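Local structure of phosphoribosyl-glycinamide (GAR) synthetase (Cryptococcus neoformans var. grubii serotype A, 7LVO) at residues Ser147-Lys150 with Glu151-Arg155; Val175-Lys179 with Ser180-Thr184; Arg292-Asp296 with Val297-Thr301; Met321-Asp325 with Gly326-Leu330. The protein joins 5-phosphoribosylamine to glycine at the expense of ATP, as the GAR synthetase half of a bifunctional enzyme of de novo purine biosynthesis. All coordinates share one frame; numbering follows the deposited sequence.

Contact 1: Ser147-Lys150 with Glu151-Arg155; sequences SLSK and EFMAR
Met153 folds back over the preceding turn of helix 146-155, its CG resting 3.2 Å from Ser149 O. The same carbonyl accepts the backbone N-H of Met153 at 3.0 Å, so the methylene packs beside an oxygen already hydrogen-bonded. Because CG of Met153 stands anti to the carbonyl carbon (chi1 -63°) and the chain then runs extended, SD and CE are carried back along the helix, where Met153 CE comes within 4.2 Å of Ser149 OG. The short side chain of Ser149 lets the methyl lie alongside, and its hydroxyl bonds to Lys146 O. Three further backbone bonds of the i to i+4 kind, among them Phe152 N to Leu148 O at 2.8 Å, make this a regular alpha-helix within the ATP-grasp region of GAR synthetase.

Apolar packing divides the helix into sides. Met153 leans on Val329 and Tyr332 of strand 326-333, its unbranched chain able to extend that far, whereas the flat ring of Phe152 can lie against Thr301 and Met305 of helix 287-307.

Charges take the remaining directions. Lys150, bent at chi2 and chi3, passes its CD 4.3 Å from Met153 SD and delivers NZ to Glu233, Thr160 and Ala161 O, so that its buried ammonium is amply satisfied. On the exposed side Glu151 OE2 and Arg155 NH1 form a salt bridge at 3.5 Å, one turn apart, and Arg155 NH2 also pairs with Asp308.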
loop_
_atom_site.group_PDB
_atom_site.type_symbol
_atom_site.label_atom_id
_atom_site.label_comp_id
_atom_site.label_asym_id
_atom_site.label_seq_id
_atom_site.Cartn_x
_atom_site.Cartn_y
_atom_site.Cartn_z
ATOM N N SER A 147 16.671 -3.685 6.322
ATOM C CA SER A 147 17.673 -4.521 6.974
ATOM C C SER A 147 17.048 -5.342 8.094
ATOM O O SER A 147 17.273 -6.556 8.196
ATOM C CB SER A 147 18.809 -3.650 7.512
ATOM O OG SER A 147 18.328 -2.727 8.470
ATOM N N LEU A 148 16.260 -4.695 8.954
ATOM C CA LEU A 148 15.568 -5.426 10.009
ATOM C C LEU A 148 14.604 -6.454 9.424
ATOM O O LEU A 148 14.511 -7.584 9.923
ATOM C CB LEU A 148 14.829 -4.448 10.921
ATOM C CG LEU A 148 13.998 -5.049 12.055
ATOM C CD1 LEU A 148 13.824 -4.027 13.178
ATOM C CD2 LEU A 148 12.631 -5.527 11.572
ATOM N N SER A 149 13.887 -6.086 8.364
ATOM C CA SER A 149 12.906 -6.998 7.786
ATOM C C SER A 149 13.575 -8.249 7.238
ATOM O O SER A 149 13.075 -9.367 7.426
ATOM C CB SER A 149 12.113 -6.293 6.685
ATOM O OG SER A 149 12.914 -6.073 5.544
ATOM N N LYS A 150 14.708 -8.087 6.553
ATOM C CA LYS A 150 15.401 -9.248 6.005
ATOM C C LYS A 150 15.941 -10.138 7.119
ATOM O O LYS A 150 15.862 -11.370 7.030
ATOM C CB LYS A 150 16.529 -8.796 5.079
ATOM C CG LYS A 150 16.055 -7.994 3.875
ATOM C CD LYS A 150 15.328 -8.851 2.844
ATOM C CE LYS A 150 16.272 -9.852 2.174
ATOM N NZ LYS A 150 15.639 -10.528 1.000
ATOM N N GLU A 151 16.500 -9.536 8.172
ATOM C CA GLU A 151 16.933 -10.321 9.323
ATOM C C GLU A 151 15.757 -11.071 9.936
ATOM O O GLU A 151 15.880 -12.247 10.291
ATOM C CB GLU A 151 17.593 -9.412 10.363
ATOM C CG GLU A 151 18.156 -10.154 11.569
ATOM C CD GLU A 151 18.507 -9.229 12.726
ATOM O OE1 GLU A 151 18.446 -7.992 12.550
ATOM O OE2 GLU A 151 18.839 -9.739 13.816
ATOM N N PHE A 152 14.611 -10.398 10.077
ATOM C CA PHE A 152 13.419 -11.050 10.604
ATOM C C PHE A 152 13.046 -12.270 9.772
ATOM O O PHE A 152 12.690 -13.317 10.318
ATOM C CB PHE A 152 12.261 -10.045 10.648
ATOM C CG PHE A 152 10.936 -10.652 11.027
ATOM C CD1 PHE A 152 10.095 -11.174 10.062
ATOM C CD2 PHE A 152 10.536 -10.699 12.352
ATOM C CE1 PHE A 152 8.880 -11.736 10.408
ATOM C CE2 PHE A 152 9.323 -11.263 12.704
ATOM C CZ PHE A 152 8.494 -11.780 11.737
ATOM N N MET A 153 13.120 -12.155 8.444
ATOM C CA MET A 153 12.746 -13.275 7.591
ATOM C C MET A 153 13.691 -14.456 7.798
ATOM O O MET A 153 13.252 -15.606 7.922
ATOM C CB MET A 153 12.743 -12.835 6.123
ATOM C CG MET A 153 11.723 -11.764 5.791
ATOM S SD MET A 153 11.938 -11.119 4.111
ATOM C CE MET A 153 10.987 -9.601 4.194
ATOM N N ALA A 154 14.997 -14.186 7.842
ATOM C CA ALA A 154 15.961 -15.266 8.016
ATOM C C ALA A 154 15.821 -15.919 9.386
ATOM O O ALA A 154 15.893 -17.147 9.504
ATOM C CB ALA A 154 17.378 -14.734 7.814
ATOM N N ARG A 155 15.611 -15.117 10.431
ATOM C CA ARG A 155 15.493 -15.674 11.774
ATOM C C ARG A 155 14.283 -16.590 11.904
ATOM O O ARG A 155 14.288 -17.504 12.736
ATOM C CB ARG A 155 15.411 -14.547 12.811
ATOM C CG ARG A 155 15.114 -15.025 14.212
ATOM C CD ARG A 155 15.296 -13.917 15.250
ATOM N NE ARG A 155 14.356 -12.819 15.063
ATOM C CZ ARG A 155 14.636 -11.693 14.422
ATOM N NH1 ARG A 155 15.830 -11.478 13.888
ATOM N NH2 ARG A 155 13.693 -10.763 14.308
#

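Contact 2: Val175-Lys179 with Ser180-Thr184; sequences VAYIK and SKPFT
Tyr177 and Pro182 meet face-on: the proline CG sits over the centre of the phenol ring, 3.6 Å from its centroid and 14° off the normal, a CH-pi contact. The rigid pyrrolidine presents the C-H groups of CG to the ring's pi face, and its CB lies near the hydroxyl-bearing end. With CG of Tyr177 anti to the backbone N, chi1 -179° swings the ring out from the side of the helix, where Pro182 of the departing chain lies over it. Beyond the proline, Phe183 completes an aromatic pair. The edge of Tyr177 is directed at the face of Phe183 in an offset T-shaped stack, with centroids 5.8 Å apart and planes at 79°. Tyr177 OH lies 3.3 Å from Phe183 CE1. Both rings also rest on Val232 of strand 229-234.

These side chains fold over the C-terminal end of helix 171-179, in the part of the ATP-grasp region that leads to strand 188-192. Lys181, with a positive phi, is the first residue to leave the helical conformation, and the chain turns off into Pro182.

Hydrogen bonding closes the last turn. Ser180 OG donates to Tyr177 O at 2.7 Å; serine's one-carbon side chain is short enough to turn its hydroxyl back on the carbonyl three residues earlier. Lys181 N binds Ile178 O at 3.1 Å, while the bonds from Ser180 N to Ala176 O and Tyr177 O are weak. Lys181 NZ forms a salt bridge with Asp207.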
loop_
_atom_site.group_PDB
_atom_site.type_symbol
_atom_site.label_atom_id
_atom_site.label_comp_id
_atom_site.label_asym_id
_atom_site.label_seq_id
_atom_site.Cartn_x
_atom_site.Cartn_y
_atom_site.Cartn_z
ATOM N N VAL A 175 31.635 -3.244 -0.804
ATOM C CA VAL A 175 32.323 -3.415 -2.079
ATOM C C VAL A 175 32.918 -4.815 -2.174
ATOM O O VAL A 175 32.778 -5.500 -3.197
ATOM C CB VAL A 175 33.403 -2.333 -2.255
ATOM C CG1 VAL A 175 34.262 -2.628 -3.475
ATOM C CG2 VAL A 175 32.760 -0.954 -2.371
ATOM N N ALA A 176 33.596 -5.259 -1.113
ATOM C CA ALA A 176 34.175 -6.596 -1.118
ATOM C C ALA A 176 33.107 -7.668 -1.289
ATOM O O ALA A 176 33.360 -8.703 -1.916
ATOM C CB ALA A 176 34.955 -6.834 0.174
ATOM N N TYR A 177 31.912 -7.442 -0.740
ATOM C CA TYR A 177 30.844 -8.431 -0.859
ATOM C C TYR A 177 30.426 -8.612 -2.311
ATOM O O TYR A 177 30.200 -9.740 -2.764
ATOM C CB TYR A 177 29.655 -8.010 0.007
ATOM C CG TYR A 177 28.492 -8.976 -0.022
ATOM C CD1 TYR A 177 28.599 -10.241 0.538
ATOM C CD2 TYR A 177 27.283 -8.619 -0.599
ATOM C CE1 TYR A 177 27.541 -11.121 0.517
ATOM C CE2 TYR A 177 26.215 -9.494 -0.623
ATOM C CZ TYR A 177 26.349 -10.745 -0.060
ATOM O OH TYR A 177 25.286 -11.621 -0.082
ATOM N N ILE A 178 30.315 -7.512 -3.058
ATOM C CA ILE A 178 29.981 -7.614 -4.476
ATOM C C ILE A 178 31.150 -8.210 -5.249
ATOM O O ILE A 178 30.958 -8.991 -6.188
ATOM C CB ILE A 178 29.578 -6.234 -5.030
ATOM C CG1 ILE A 178 28.335 -5.720 -4.302
ATOM C CG2 ILE A 178 29.336 -6.307 -6.530
ATOM C CD1 ILE A 178 27.939 -4.307 -4.674
ATOM N N LYS A 179 32.379 -7.858 -4.865
ATOM C CA LYS A 179 33.559 -8.364 -5.555
ATOM C C LYS A 179 33.674 -9.881 -5.473
ATOM O O LYS A 179 34.337 -10.484 -6.323
ATOM C CB LYS A 179 34.812 -7.708 -4.971
ATOM C CG LYS A 179 36.116 -8.101 -5.644
ATOM C CD LYS A 179 37.301 -7.410 -4.975
ATOM C CE LYS A 179 38.629 -7.909 -5.524
ATOM N NZ LYS A 179 39.785 -7.246 -4.854
ATOM N N SER A 180 33.042 -10.508 -4.483
ATOM C CA SER A 180 33.120 -11.949 -4.300
ATOM C C SER A 180 32.036 -12.713 -5.052
ATOM O O SER A 180 31.992 -13.943 -4.956
ATOM C CB SER A 180 33.040 -12.293 -2.809
ATOM O OG SER A 180 31.806 -11.879 -2.251
ATOM N N LYS A 181 31.164 -12.024 -5.792
ATOM C CA LYS A 181 30.119 -12.678 -6.568
ATOM C C LYS A 181 29.340 -13.651 -5.691
ATOM O O LYS A 181 29.521 -14.869 -5.803
ATOM C CB LYS A 181 30.723 -13.414 -7.765
ATOM C CG LYS A 181 31.460 -12.523 -8.753
ATOM C CD LYS A 181 30.507 -11.588 -9.483
ATOM C CE LYS A 181 31.197 -10.895 -10.652
ATOM N NZ LYS A 181 32.361 -10.071 -10.218
ATOM N N PRO A 182 28.463 -13.161 -4.817
ATOM C CA PRO A 182 27.794 -14.058 -3.867
ATOM C C PRO A 182 26.501 -14.656 -4.395
ATOM O O PRO A 182 26.021 -15.662 -3.867
ATOM C CB PRO A 182 27.525 -13.149 -2.657
ATOM C CG PRO A 182 27.861 -11.718 -3.118
ATOM C CD PRO A 182 28.078 -11.760 -4.598
ATOM N N PHE A 183 25.930 -14.056 -5.434
ATOM C CA PHE A 183 24.598 -14.412 -5.904
ATOM C C PHE A 183 24.686 -15.304 -7.138
ATOM O O PHE A 183 25.401 -14.987 -8.097
ATOM C CB PHE A 183 23.786 -13.153 -6.212
ATOM C CG PHE A 183 23.604 -12.252 -5.025
ATOM C CD1 PHE A 183 23.427 -12.786 -3.759
ATOM C CD2 PHE A 183 23.628 -10.878 -5.170
ATOM C CE1 PHE A 183 23.264 -11.964 -2.660
ATOM C CE2 PHE A 183 23.469 -10.050 -4.076
ATOM C CZ PHE A 183 23.285 -10.594 -2.821
ATOM N N THR A 184 23.944 -16.414 -7.108
ATOM C CA THR A 184 23.944 -17.342 -8.233
ATOM C C THR A 184 23.423 -16.676 -9.499
ATOM O O THR A 184 23.932 -16.931 -10.598
ATOM C CB THR A 184 23.102 -18.574 -7.896
ATOM O OG1 THR A 184 23.606 -19.183 -6.699
ATOM C CG2 THR A 184 23.151 -19.582 -9.035
#

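Contact 3: Arg292-Asp296 with Val297-Thr301; sequences RCVKD and VLEPT
A pi-type widening interrupts the long helix 287-307 of the ATP-grasp region, and the contact lies where the wide turn passes into a proline kink. Leu298 N bonds to Cys293 O at 3.0 Å and Glu299 N to Val294 O, also at 3.0 Å; both span five residues. Val297 N makes only a weak bond to Cys293 O. Pro300 fits the next position because it has no N-H to give: its CD packs 3.2 Å from Lys295 O, where a donor would otherwise be expected. The helix picks up again at Thr301, whose N and OG1 both bond to Val297 O, the hydroxyl at 2.6 Å from above the carbonyl plane. Thr301 OG1 also bonds to Tyr332 OH.

Apolar branches fill the inner side. Leu298 CD2 lies 4.2 Å from Val294 CG2, and Leu298 and Val297 both rest on Phe320 of strand 315-323.

On the outer side, Lys295 and Glu299 run side by side, the methylene CD of the lysine 3.3 Å from Glu299 OE1; their charged ends remain 5.2 Å apart, from Lys295 NZ to Glu299 OE1. One turn earlier Arg292 NE and Asp296 OD2 form a salt bridge at 3.0 Å, purely electrostatic since the oxygen stands well out of the guanidinium plane. The two successive i to i+5 bonds are the mark of a pi-bulge in an alpha-helix, here followed by a proline kink.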
loop_
_atom_site.group_PDB
_atom_site.type_symbol
_atom_site.label_atom_id
_atom_site.label_comp_id
_atom_site.label_asym_id
_atom_site.label_seq_id
_atom_site.Cartn_x
_atom_site.Cartn_y
_atom_site.Cartn_z
ATOM N N ARG A 292 0.854 -21.714 -0.008
ATOM C CA ARG A 292 2.255 -21.546 0.359
ATOM C C ARG A 292 2.500 -20.170 0.967
ATOM O O ARG A 292 3.138 -20.052 2.018
ATOM C CB ARG A 292 3.141 -21.755 -0.866
ATOM C CG ARG A 292 2.974 -23.112 -1.535
ATOM C CD ARG A 292 4.081 -24.079 -1.150
ATOM N NE ARG A 292 4.028 -24.448 0.259
ATOM C CZ ARG A 292 4.897 -25.257 0.852
ATOM N NH1 ARG A 292 5.910 -25.791 0.187
ATOM N NH2 ARG A 292 4.745 -25.538 2.143
ATOM N N CYS A 293 1.987 -19.119 0.327
ATOM C CA CYS A 293 2.141 -17.774 0.874
ATOM C C CYS A 293 1.586 -17.691 2.293
ATOM O O CYS A 293 2.224 -17.131 3.193
ATOM C CB CYS A 293 1.443 -16.753 -0.023
ATOM S SG CYS A 293 2.165 -16.540 -1.651
ATOM N N VAL A 294 0.390 -18.240 2.509
ATOM C CA VAL A 294 -0.237 -18.154 3.827
ATOM C C VAL A 294 0.540 -18.984 4.841
ATOM O O VAL A 294 0.906 -18.497 5.921
ATOM C CB VAL A 294 -1.707 -18.600 3.744
ATOM C CG1 VAL A 294 -2.320 -18.694 5.137
ATOM C CG2 VAL A 294 -2.501 -17.645 2.871
ATOM N N LYS A 295 0.814 -20.251 4.507
ATOM C CA LYS A 295 1.408 -21.155 5.488
ATOM C C LYS A 295 2.897 -20.901 5.699
ATOM O O LYS A 295 3.409 -21.140 6.795
ATOM C CB LYS A 295 1.201 -22.610 5.060
ATOM C CG LYS A 295 -0.242 -23.090 5.124
ATOM C CD LYS A 295 -0.804 -22.981 6.536
ATOM C CE LYS A 295 -2.029 -23.860 6.718
ATOM N NZ LYS A 295 -1.677 -25.308 6.681
ATOM N N ASP A 296 3.606 -20.438 4.675
ATOM C CA ASP A 296 5.050 -20.286 4.751
ATOM C C ASP A 296 5.504 -18.862 5.033
ATOM O O ASP A 296 6.679 -18.667 5.370
ATOM C CB ASP A 296 5.696 -20.762 3.442
ATOM C CG ASP A 296 5.332 -22.195 3.099
ATOM O OD1 ASP A 296 4.647 -22.846 3.919
ATOM O OD2 ASP A 296 5.725 -22.663 2.012
ATOM N N VAL A 297 4.620 -17.870 4.904
ATOM C CA VAL A 297 5.017 -16.476 5.083
ATOM C C VAL A 297 4.089 -15.765 6.061
ATOM O O VAL A 297 4.523 -15.302 7.121
ATOM C CB VAL A 297 5.040 -15.739 3.726
ATOM C CG1 VAL A 297 5.304 -14.257 3.918
ATOM C CG2 VAL A 297 6.078 -16.363 2.801
ATOM N N LEU A 298 2.808 -15.656 5.708
ATOM C CA LEU A 298 1.893 -14.820 6.485
ATOM C C LEU A 298 1.788 -15.298 7.929
ATOM O O LEU A 298 2.007 -14.532 8.870
ATOM C CB LEU A 298 0.516 -14.808 5.817
ATOM C CG LEU A 298 0.322 -13.778 4.701
ATOM C CD1 LEU A 298 1.385 -13.917 3.631
ATOM C CD2 LEU A 298 -1.076 -13.916 4.100
ATOM N N GLU A 299 1.443 -16.567 8.127
ATOM C CA GLU A 299 1.287 -17.064 9.495
ATOM C C GLU A 299 2.618 -17.102 10.231
ATOM O O GLU A 299 2.673 -16.667 11.396
ATOM C CB GLU A 299 0.601 -18.435 9.474
ATOM C CG GLU A 299 -0.876 -18.353 9.105
ATOM C CD GLU A 299 -1.530 -19.709 8.925
ATOM O OE1 GLU A 299 -0.806 -20.726 8.900
ATOM O OE2 GLU A 299 -2.770 -19.751 8.799
ATOM N N PRO A 300 3.710 -17.599 9.646
ATOM C CA PRO A 300 5.010 -17.463 10.326
ATOM C C PRO A 300 5.388 -16.022 10.612
ATOM O O PRO A 300 6.079 -15.753 11.606
ATOM C CB PRO A 300 5.993 -18.121 9.346
ATOM C CG PRO A 300 5.158 -19.095 8.584
ATOM C CD PRO A 300 3.791 -18.456 8.448
ATOM N N THR A 301 4.960 -15.080 9.769
ATOM C CA THR A 301 5.249 -13.676 10.036
ATOM C C THR A 301 4.486 -13.185 11.264
ATOM O O THR A 301 5.073 -12.572 12.163
ATOM C CB THR A 301 4.904 -12.821 8.814
ATOM O OG1 THR A 301 5.780 -13.149 7.724
ATOM C CG2 THR A 301 5.043 -11.345 9.136
#

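Contact 4: Met321-Asp325 with Gly326-Leu330; sequences MITAD and GPRVL
The hairpin of strands 315-323 and 326-333, at the edge of an antiparallel sheet of the ATP-grasp region, is closed here by a type I beta turn from Thr323 to Gly326, with Ala324 and Asp325 at its corner. Met321 and Arg328 form a hydrogen-bonded pair, with Met321 N to Arg328 O at 2.8 Å and a less straight return bond from Arg328 N to Met321 O. Ile322 faces Pro327 in the neighbouring non-hydrogen-bonded pair, a place that suits proline because no N-H is needed across the strands; Ile322 CD1 touches Pro327 CB at 3.9 Å. On the other side of the sheet, Met321 CB packs against Leu330 CD2 at the same distance.

Thr323 braces the turn through its hydroxyl, which stands between the backbone N and carbonyl carbon (chi1 74°) and donates to Gly326 O at 2.8 Å, in the carbonyl plane and on a lone pair, while Thr323 N approaches that oxygen from above the plane. The same OG1 accepts from Asp325 N, making an ST turn. Gly326 has a phi of 116°, where a CB would collide with the carbonyl oxygen of Asp325.

Arg328, bent at chi2, folds back over the turn. Its CG lies against Thr323 CG2, and Thr323 OG1 is above one guanidinium face. Two weak bonds lead from the guanidinium to Asp325 O, whereas NH1 of Arg328 makes a straighter bond (2.6 Å) to Pro327 O, which lies in the guanidinium plane.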
loop_
_atom_site.group_PDB
_atom_site.type_symbol
_atom_site.label_atom_id
_atom_site.label_comp_id
_atom_site.label_asym_id
_atom_site.label_seq_id
_atom_site.Cartn_x
_atom_site.Cartn_y
_atom_site.Cartn_z
ATOM N N MET A 321 7.385 -12.435 -5.013
ATOM C CA MET A 321 7.794 -12.802 -6.362
ATOM C C MET A 321 7.660 -14.314 -6.466
ATOM O O MET A 321 8.251 -15.049 -5.662
ATOM C CB MET A 321 9.228 -12.369 -6.666
ATOM C CG MET A 321 9.686 -12.801 -8.058
ATOM S SD MET A 321 11.256 -12.088 -8.569
ATOM C CE MET A 321 10.794 -10.363 -8.790
ATOM N N ILE A 322 6.867 -14.777 -7.428
ATOM C CA ILE A 322 6.690 -16.204 -7.666
ATOM C C ILE A 322 7.849 -16.642 -8.558
ATOM O O ILE A 322 7.814 -16.460 -9.776
ATOM C CB ILE A 322 5.336 -16.516 -8.303
ATOM C CG1 ILE A 322 4.202 -15.926 -7.465
ATOM C CG2 ILE A 322 5.169 -18.025 -8.461
ATOM C CD1 ILE A 322 4.196 -16.371 -6.021
ATOM N N THR A 323 8.891 -17.196 -7.956
ATOM C CA THR A 323 10.038 -17.682 -8.705
ATOM C C THR A 323 9.807 -19.133 -9.117
ATOM O O THR A 323 8.821 -19.766 -8.732
ATOM C CB THR A 323 11.318 -17.564 -7.876
ATOM O OG1 THR A 323 11.332 -18.581 -6.869
ATOM C CG2 THR A 323 11.404 -16.189 -7.215
ATOM N N ALA A 324 10.742 -19.662 -9.907
ATOM C CA ALA A 324 10.666 -21.063 -10.300
ATOM C C ALA A 324 10.748 -21.995 -9.100
ATOM O O ALA A 324 10.289 -23.140 -9.187
ATOM C CB ALA A 324 11.784 -21.392 -11.295
ATOM N N ASP A 325 11.311 -21.532 -7.984
ATOM C CA ASP A 325 11.436 -22.335 -6.774
ATOM C C ASP A 325 10.355 -22.022 -5.746
ATOM O O ASP A 325 10.433 -22.511 -4.613
ATOM C CB ASP A 325 12.817 -22.131 -6.146
ATOM C CG ASP A 325 13.939 -22.659 -7.020
ATOM O OD1 ASP A 325 13.650 -23.126 -8.142
ATOM O OD2 ASP A 325 15.110 -22.611 -6.585
ATOM N N GLY A 326 9.357 -21.219 -6.110
ATOM C CA GLY A 326 8.267 -20.914 -5.217
ATOM C C GLY A 326 8.193 -19.446 -4.851
ATOM O O GLY A 326 8.985 -18.620 -5.316
ATOM N N PRO A 327 7.231 -19.093 -3.997
ATOM C CA PRO A 327 7.087 -17.686 -3.599
ATOM C C PRO A 327 8.293 -17.200 -2.810
ATOM O O PRO A 327 8.932 -17.957 -2.080
ATOM C CB PRO A 327 5.814 -17.678 -2.740
ATOM C CG PRO A 327 5.099 -18.954 -3.077
ATOM C CD PRO A 327 6.171 -19.946 -3.433
ATOM N N ARG A 328 8.593 -15.913 -2.967
ATOM C CA ARG A 328 9.668 -15.255 -2.241
ATOM C C ARG A 328 9.190 -13.875 -1.820
ATOM O O ARG A 328 8.563 -13.165 -2.611
ATOM C CB ARG A 328 10.939 -15.127 -3.090
ATOM C CG ARG A 328 11.533 -16.456 -3.525
ATOM C CD ARG A 328 12.091 -17.238 -2.351
ATOM N NE ARG A 328 12.677 -18.505 -2.769
ATOM C CZ ARG A 328 12.000 -19.638 -2.905
ATOM N NH1 ARG A 328 10.702 -19.701 -2.660
ATOM N NH2 ARG A 328 12.644 -20.735 -3.297
ATOM N N VAL A 329 9.494 -13.496 -0.581
ATOM C CA VAL A 329 9.077 -12.202 -0.053
ATOM C C VAL A 329 10.054 -11.134 -0.526
ATOM O O VAL A 329 11.237 -11.155 -0.167
ATOM C CB VAL A 329 8.994 -12.229 1.481
ATOM C CG1 VAL A 329 8.633 -10.854 2.005
ATOM C CG2 VAL A 329 7.976 -13.273 1.937
ATOM N N LEU A 330 9.562 -10.197 -1.334
ATOM C CA LEU A 330 10.394 -9.077 -1.754
ATOM C C LEU A 330 10.453 -7.995 -0.676
ATOM O O LEU A 330 11.525 -7.446 -0.401
ATOM C CB LEU A 330 9.865 -8.477 -3.052
ATOM C CG LEU A 330 9.900 -9.356 -4.302
ATOM C CD1 LEU A 330 9.355 -8.580 -5.494
ATOM C CD2 LEU A 330 11.308 -9.855 -4.580
#

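In the fold
Three contacts meet in one packed region. Met153 CE of contact 1 touches Val329 CG1 of contact 4 at 3.5 Å, and Val297 CG1 of contact 3 reaches Val329 CG2, also at 3.5 Å, so Val329 is held between two helices. Phe152 CZ packs 3.5 Å from Thr301 O, joining contacts 1 and 3. Contact 2 stands apart, its nearest atoms about 9 Å from those of contacts 1 and 4 and about 19 Å from contact 3. The side chain of Met153 is about 6 Å from that of Glu331, a predicted magnesium ligand just after contact 4. Contact 2 includes Lys181 to Thr184 of the predicted ATP-binding range, too broad to place them at the nucleotide.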